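Local coordinates for protein subdomain of Desmoplakin Carboxy-Terminal domain (DPCT) (Homo sapiens, PDB 1LM5) that probably binds intermediate filaments through its plakin repeats, as part of the carboxy-terminal region of desmoplakin, at residues 41-46 with 50-55; 84-89 with 120-125. All coordinates share one frame; numbering follows the deposited sequence.

Interaction 1. Residues 41-46 with 50-55; sequences RLLEAQ and GGIIHP
A Schellman motif, in a plakin (plectin) repeat, closes helix 36-47 and sends the chain into the short strand 52-53, so that Gln46 faces the residues that follow it from both its backbone and its side chain. The backbone oxygen Gln46 O takes the amide hydrogen of Gly51, with N to O at 3.0 Å. Gly50 is the C-prime residue, and its positive phi of 125° turns the chain back over the helix end; at this conformation a beta carbon would run into the preceding carbonyl oxygen, which accounts for a glycine here, and the same holds at Gly51.

The side chain of Gln46 carries the rest. CG stands beside the backbone N, anti to the carbonyl carbon (chi1 -58°), and the extended chain beyond it reaches along the strand as far as the amide of Ile53. Ile53 N lies 2.7 Å from Gln46 OE1 in a nearly straight bond (168° at the hydrogen), although the donor sits well above the carboxamide plane. A water donates to both Gln46 OE1 and Ile53 O, so the side-chain oxygen receives two hydrogens while the strand residue is held at its N-H and its C=O. The other end of the buried amide is satisfied as well, since Gln46 NE2 donates to the backbone oxygens of Ile11 and Ala12 and thereby ties the end of helix 36-47 to strand 11-16.

Ile53 crosses the glutamine chain at about a right angle, its CB 3.7 Å from Gln46 CD. Ile52 extends its longer branch back toward the preceding helical turn, where its CD1 comes to 3.5 Å from Leu43 O and 4.2 Å from Leu43 CB.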
loop_
_atom_site.group_PDB
_atom_site.type_symbol
_atom_site.label_atom_id
_atom_site.label_comp_id
_atom_site.label_asym_id
_atom_site.label_seq_id
_atom_site.Cartn_x
_atom_site.Cartn_y
_atom_site.Cartn_z
ATOM N N ARG B 41 16.750 10.911 -9.038
ATOM C CA ARG B 41 16.594 9.555 -8.564
ATOM C C ARG B 41 15.875 9.494 -7.249
ATOM O O ARG B 41 15.108 8.574 -7.025
ATOM C CB ARG B 41 17.948 8.873 -8.517
ATOM C CG ARG B 41 18.381 8.597 -9.929
ATOM C CD ARG B 41 19.800 8.177 -10.083
ATOM N NE ARG B 41 20.037 8.014 -11.510
ATOM C CZ ARG B 41 21.188 7.630 -12.043
ATOM N NH1 ARG B 41 22.230 7.363 -11.264
ATOM N NH2 ARG B 41 21.282 7.502 -13.360
ATOM N N LEU B 42 16.089 10.477 -6.381
ATOM C CA LEU B 42 15.365 10.456 -5.117
ATOM C C LEU B 42 13.895 10.647 -5.448
ATOM O O LEU B 42 13.033 10.058 -4.804
ATOM C CB LEU B 42 15.828 11.572 -4.189
ATOM C CG LEU B 42 17.251 11.352 -3.682
ATOM C CD1 LEU B 42 17.669 12.546 -2.855
ATOM C CD2 LEU B 42 17.324 10.068 -2.883
ATOM N N LEU B 43 13.621 11.479 -6.453
ATOM C CA LEU B 43 12.240 11.732 -6.873
ATOM C C LEU B 43 11.685 10.485 -7.558
ATOM O O LEU B 43 10.510 10.177 -7.421
ATOM C CB LEU B 43 12.160 12.912 -7.850
ATOM C CG LEU B 43 11.883 14.356 -7.414
ATOM C CD1 LEU B 43 11.449 14.415 -5.966
ATOM C CD2 LEU B 43 13.085 15.209 -7.688
ATOM N N GLU B 44 12.522 9.776 -8.306
ATOM C CA GLU B 44 12.041 8.561 -8.961
ATOM C C GLU B 44 11.614 7.581 -7.892
ATOM O O GLU B 44 10.582 6.942 -8.004
ATOM C CB GLU B 44 13.136 7.923 -9.812
ATOM C CG GLU B 44 13.535 8.746 -11.011
ATOM C CD GLU B 44 14.692 8.133 -11.754
ATOM O OE1 GLU B 44 15.488 7.412 -11.116
ATOM O OE2 GLU B 44 14.812 8.388 -12.967
ATOM N N ALA B 45 12.422 7.474 -6.847
ATOM C CA ALA B 45 12.116 6.559 -5.762
ATOM C C ALA B 45 10.724 6.862 -5.216
ATOM O O ALA B 45 10.008 5.959 -4.796
ATOM C CB ALA B 45 13.155 6.683 -4.661
ATOM N N GLN B 46 10.339 8.132 -5.242
ATOM C CA GLN B 46 9.031 8.511 -4.744
ATOM C C GLN B 46 7.989 8.197 -5.793
ATOM O O GLN B 46 6.987 7.563 -5.506
ATOM C CB GLN B 46 9.001 9.998 -4.418
ATOM C CG GLN B 46 10.046 10.403 -3.416
ATOM C CD GLN B 46 9.944 11.862 -3.089
ATOM O OE1 GLN B 46 9.286 12.605 -3.802
ATOM N NE2 GLN B 46 10.598 12.288 -2.012
ATOM N N GLY B 50 4.471 5.328 -5.575
ATOM C CA GLY B 50 3.151 5.883 -5.319
ATOM C C GLY B 50 2.969 7.367 -5.534
ATOM O O GLY B 50 1.840 7.834 -5.684
ATOM N N GLY B 51 4.061 8.116 -5.540
ATOM C CA GLY B 51 3.933 9.537 -5.775
ATOM C C GLY B 51 5.049 10.385 -5.226
ATOM O O GLY B 51 5.742 10.002 -4.280
ATOM N N ILE B 52 5.227 11.547 -5.846
ATOM C CA ILE B 52 6.223 12.495 -5.395
ATOM C C ILE B 52 5.753 12.869 -3.993
ATOM O O ILE B 52 4.569 13.138 -3.777
ATOM C CB ILE B 52 6.238 13.723 -6.310
ATOM C CG1 ILE B 52 6.601 13.285 -7.736
ATOM C CG2 ILE B 52 7.236 14.742 -5.795
ATOM C CD1 ILE B 52 7.966 12.575 -7.825
ATOM N N ILE B 53 6.663 12.861 -3.032
ATOM C CA ILE B 53 6.267 13.164 -1.670
ATOM C C ILE B 53 6.313 14.650 -1.384
ATOM O O ILE B 53 7.345 15.291 -1.566
ATOM C CB ILE B 53 7.163 12.414 -0.662
ATOM C CG1 ILE B 53 7.054 10.911 -0.923
ATOM C CG2 ILE B 53 6.738 12.749 0.787
ATOM C CD1 ILE B 53 8.018 10.063 -0.109
ATOM N N HIS B 54 5.191 15.204 -0.934
ATOM C CA HIS B 54 5.187 16.624 -0.627
ATOM C C HIS B 54 6.078 16.754 0.602
ATOM O O HIS B 54 5.836 16.123 1.618
ATOM C CB HIS B 54 3.789 17.130 -0.330
ATOM C CG HIS B 54 3.735 18.614 -0.190
ATOM N ND1 HIS B 54 4.361 19.279 0.841
ATOM C CD2 HIS B 54 3.213 19.570 -0.995
ATOM C CE1 HIS B 54 4.231 20.583 0.663
ATOM N NE2 HIS B 54 3.540 20.785 -0.444
ATOM N N PRO B 55 7.119 17.583 0.518
ATOM C CA PRO B 55 8.046 17.750 1.640
ATOM C C PRO B 55 7.489 18.151 2.994
ATOM O O PRO B 55 8.094 17.844 4.016
ATOM C CB PRO B 55 9.057 18.755 1.103
ATOM C CG PRO B 55 8.258 19.573 0.169
ATOM C CD PRO B 55 7.389 18.567 -0.541
HETATM O O HOH W 1 9.367 15.394 -3.255
#

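Interaction 2. Residues 84-89 with 120-125; sequences QKAFIG and EFQYLT
Gln122 reaches from helix 112-124 toward the C-terminal end of helix 74-88 and meets Ala86 there with its amide nitrogen. CG of Gln122 lies beside its own backbone N (chi1 -63°), and the chain is extended from that point on, which carries the carboxamide across to residues 84-89; the closest CA atoms of the two segments, those of Phe87 and Gln122, are 8.9 Å apart. Gln122 NE2 donates to Ala86 O at 3.0 Å. The acceptor lies within the plane of the glutamine amide, but the donor stands 65° out of the carbonyl plane of Ala86, and the bond is bent, with 139° at the hydrogen. The two planar groups are turned steeply against each other: the amide presents an N-H in its own plane to the face of the peptide carbonyl. The methyl of Ala86 points toward helix 112-124, its CB 4.0 Å from Gln122 NE2, so nitrogen and methyl meet at a small, buried interface.

The polar end of Gln122 is gripped by further backbone groups. Its strongest polar partner is Cys48, just beyond helix 36-47, whose O accepts from NE2, while OE1 accepts from Val129 N at the start of strand 129-130. One side chain thus bridges three places in the backbone besides its own helix. Around it, Phe121 packs on helix 36-47 and meets Tyr177 edge-to-face; Leu124 lies against helix 177-183, and Tyr123 faces helix 150-157 and makes a cation-pi contact with Arg151 of the second subunit.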
loop_
_atom_site.group_PDB
_atom_site.type_symbol
_atom_site.label_atom_id
_atom_site.label_comp_id
_atom_site.label_asym_id
_atom_site.label_seq_id
_atom_site.Cartn_x
_atom_site.Cartn_y
_atom_site.Cartn_z
ATOM N N GLN B 84 7.154 7.082 -12.669
ATOM C CA GLN B 84 5.741 7.096 -12.311
ATOM C C GLN B 84 5.104 5.864 -12.936
ATOM O O GLN B 84 4.276 5.204 -12.324
ATOM C CB GLN B 84 5.042 8.362 -12.814
ATOM C CG GLN B 84 3.594 8.461 -12.358
ATOM C CD GLN B 84 2.990 9.837 -12.571
ATOM O OE1 GLN B 84 2.855 10.302 -13.707
ATOM N NE2 GLN B 84 2.618 10.498 -11.475
ATOM N N LYS B 85 5.508 5.554 -14.164
ATOM C CA LYS B 85 4.976 4.384 -14.847
ATOM C C LYS B 85 5.341 3.120 -14.083
ATOM O O LYS B 85 4.600 2.143 -14.113
ATOM C CB LYS B 85 5.515 4.292 -16.277
ATOM C CG LYS B 85 4.796 5.186 -17.271
ATOM C CD LYS B 85 5.385 5.023 -18.660
ATOM C CE LYS B 85 4.733 5.968 -19.653
ATOM N NZ LYS B 85 3.267 5.707 -19.770
ATOM N N ALA B 86 6.484 3.140 -13.403
ATOM C CA ALA B 86 6.920 1.982 -12.630
ATOM C C ALA B 86 5.906 1.705 -11.538
ATOM O O ALA B 86 5.851 0.608 -10.984
ATOM C CB ALA B 86 8.286 2.232 -12.020
ATOM N N PHE B 87 5.098 2.706 -11.216
ATOM C CA PHE B 87 4.080 2.507 -10.202
ATOM C C PHE B 87 2.710 2.264 -10.820
ATOM O O PHE B 87 2.039 1.284 -10.502
ATOM C CB PHE B 87 3.975 3.711 -9.277
ATOM C CG PHE B 87 3.014 3.504 -8.164
ATOM C CD1 PHE B 87 3.392 2.798 -7.032
ATOM C CD2 PHE B 87 1.705 3.960 -8.267
ATOM C CE1 PHE B 87 2.479 2.544 -6.011
ATOM C CE2 PHE B 87 0.790 3.709 -7.255
ATOM C CZ PHE B 87 1.179 3.000 -6.125
ATOM N N ILE B 88 2.294 3.163 -11.704
ATOM C CA ILE B 88 0.981 3.031 -12.319
ATOM C C ILE B 88 0.931 1.868 -13.291
ATOM O O ILE B 88 -0.129 1.300 -13.531
ATOM C CB ILE B 88 0.574 4.325 -13.047
ATOM C CG1 ILE B 88 1.670 4.743 -14.026
ATOM C CG2 ILE B 88 0.318 5.429 -12.033
ATOM C CD1 ILE B 88 1.391 6.072 -14.746
ATOM N N GLY B 89 2.083 1.523 -13.852
ATOM C CA GLY B 89 2.152 0.425 -14.792
ATOM C C GLY B 89 2.437 0.896 -16.204
ATOM O O GLY B 89 2.046 1.998 -16.596
ATOM N N GLU B 120 14.530 -1.466 -7.142
ATOM C CA GLU B 120 15.226 -1.331 -5.875
ATOM C C GLU B 120 14.552 -0.328 -4.961
ATOM O O GLU B 120 14.403 -0.567 -3.768
ATOM C CB GLU B 120 16.667 -0.932 -6.124
ATOM C CG GLU B 120 17.409 -2.007 -6.907
ATOM C CD GLU B 120 18.762 -1.556 -7.359
ATOM O OE1 GLU B 120 19.015 -0.330 -7.345
ATOM O OE2 GLU B 120 19.565 -2.427 -7.748
ATOM N N PHE B 121 14.151 0.796 -5.535
ATOM C CA PHE B 121 13.470 1.821 -4.771
ATOM C C PHE B 121 12.245 1.199 -4.116
ATOM O O PHE B 121 11.994 1.400 -2.935
ATOM C CB PHE B 121 13.002 2.949 -5.685
ATOM C CG PHE B 121 14.112 3.782 -6.254
ATOM C CD1 PHE B 121 13.933 4.442 -7.466
ATOM C CD2 PHE B 121 15.312 3.942 -5.568
ATOM C CE1 PHE B 121 14.937 5.260 -7.989
ATOM C CE2 PHE B 121 16.328 4.755 -6.078
ATOM C CZ PHE B 121 16.139 5.416 -7.293
ATOM N N GLN B 122 11.472 0.450 -4.900
ATOM C CA GLN B 122 10.270 -0.171 -4.365
ATOM C C GLN B 122 10.638 -1.205 -3.319
ATOM O O GLN B 122 10.121 -1.193 -2.205
ATOM C CB GLN B 122 9.460 -0.825 -5.493
ATOM C CG GLN B 122 8.949 0.170 -6.527
ATOM C CD GLN B 122 8.251 -0.498 -7.701
ATOM O OE1 GLN B 122 8.312 -1.719 -7.869
ATOM N NE2 GLN B 122 7.597 0.309 -8.534
ATOM N N TYR B 123 11.550 -2.095 -3.685
ATOM C CA TYR B 123 11.975 -3.147 -2.787
ATOM C C TYR B 123 12.385 -2.617 -1.419
ATOM O O TYR B 123 11.902 -3.083 -0.387
ATOM C CB TYR B 123 13.136 -3.910 -3.413
ATOM C CG TYR B 123 13.534 -5.107 -2.602
ATOM C CD1 TYR B 123 12.795 -6.278 -2.658
ATOM C CD2 TYR B 123 14.633 -5.056 -1.742
ATOM C CE1 TYR B 123 13.134 -7.369 -1.882
ATOM C CE2 TYR B 123 14.979 -6.142 -0.965
ATOM C CZ TYR B 123 14.225 -7.296 -1.038
ATOM O OH TYR B 123 14.550 -8.385 -0.263
ATOM N N LEU B 124 13.282 -1.638 -1.427
ATOM C CA LEU B 124 13.793 -1.031 -0.209
ATOM C C LEU B 124 12.745 -0.322 0.620
ATOM O O LEU B 124 12.949 -0.100 1.805
ATOM C CB LEU B 124 14.901 -0.029 -0.541
ATOM C CG LEU B 124 16.248 -0.617 -0.964
ATOM C CD1 LEU B 124 17.147 0.503 -1.467
ATOM C CD2 LEU B 124 16.883 -1.357 0.211
ATOM N N THR B 125 11.624 0.029 0.008
ATOM C CA THR B 125 10.599 0.745 0.742
ATOM C C THR B 125 9.345 -0.064 1.035
ATOM O O THR B 125 8.273 0.499 1.243
ATOM C CB THR B 125 10.214 2.037 0.009
ATOM O OG1 THR B 125 9.842 1.737 -1.345
ATOM C CG2 THR B 125 11.408 3.011 -0.000
#

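How the interactions relate
From the N terminus, interaction 1 closes first: a short turn, residues 48-51, leads the chain from helix 36-47 into strand 52-53. Interaction 2 opens later and closes a longer excursion, from the end of helix 74-88 through helix 101-106 to the end of helix 112-124. The two follow in series, neither nested nor crossed, yet their centres lie only about 10 Å apart and they touch directly. Phe121 from interaction 2 packs its ring against Arg41, Glu44 and Ala45 of interaction 1, and the ring of Phe87 lies against Gly50. Helices 36-47, 74-88 and 112-124 are thereby drawn together around the turn that follows the first.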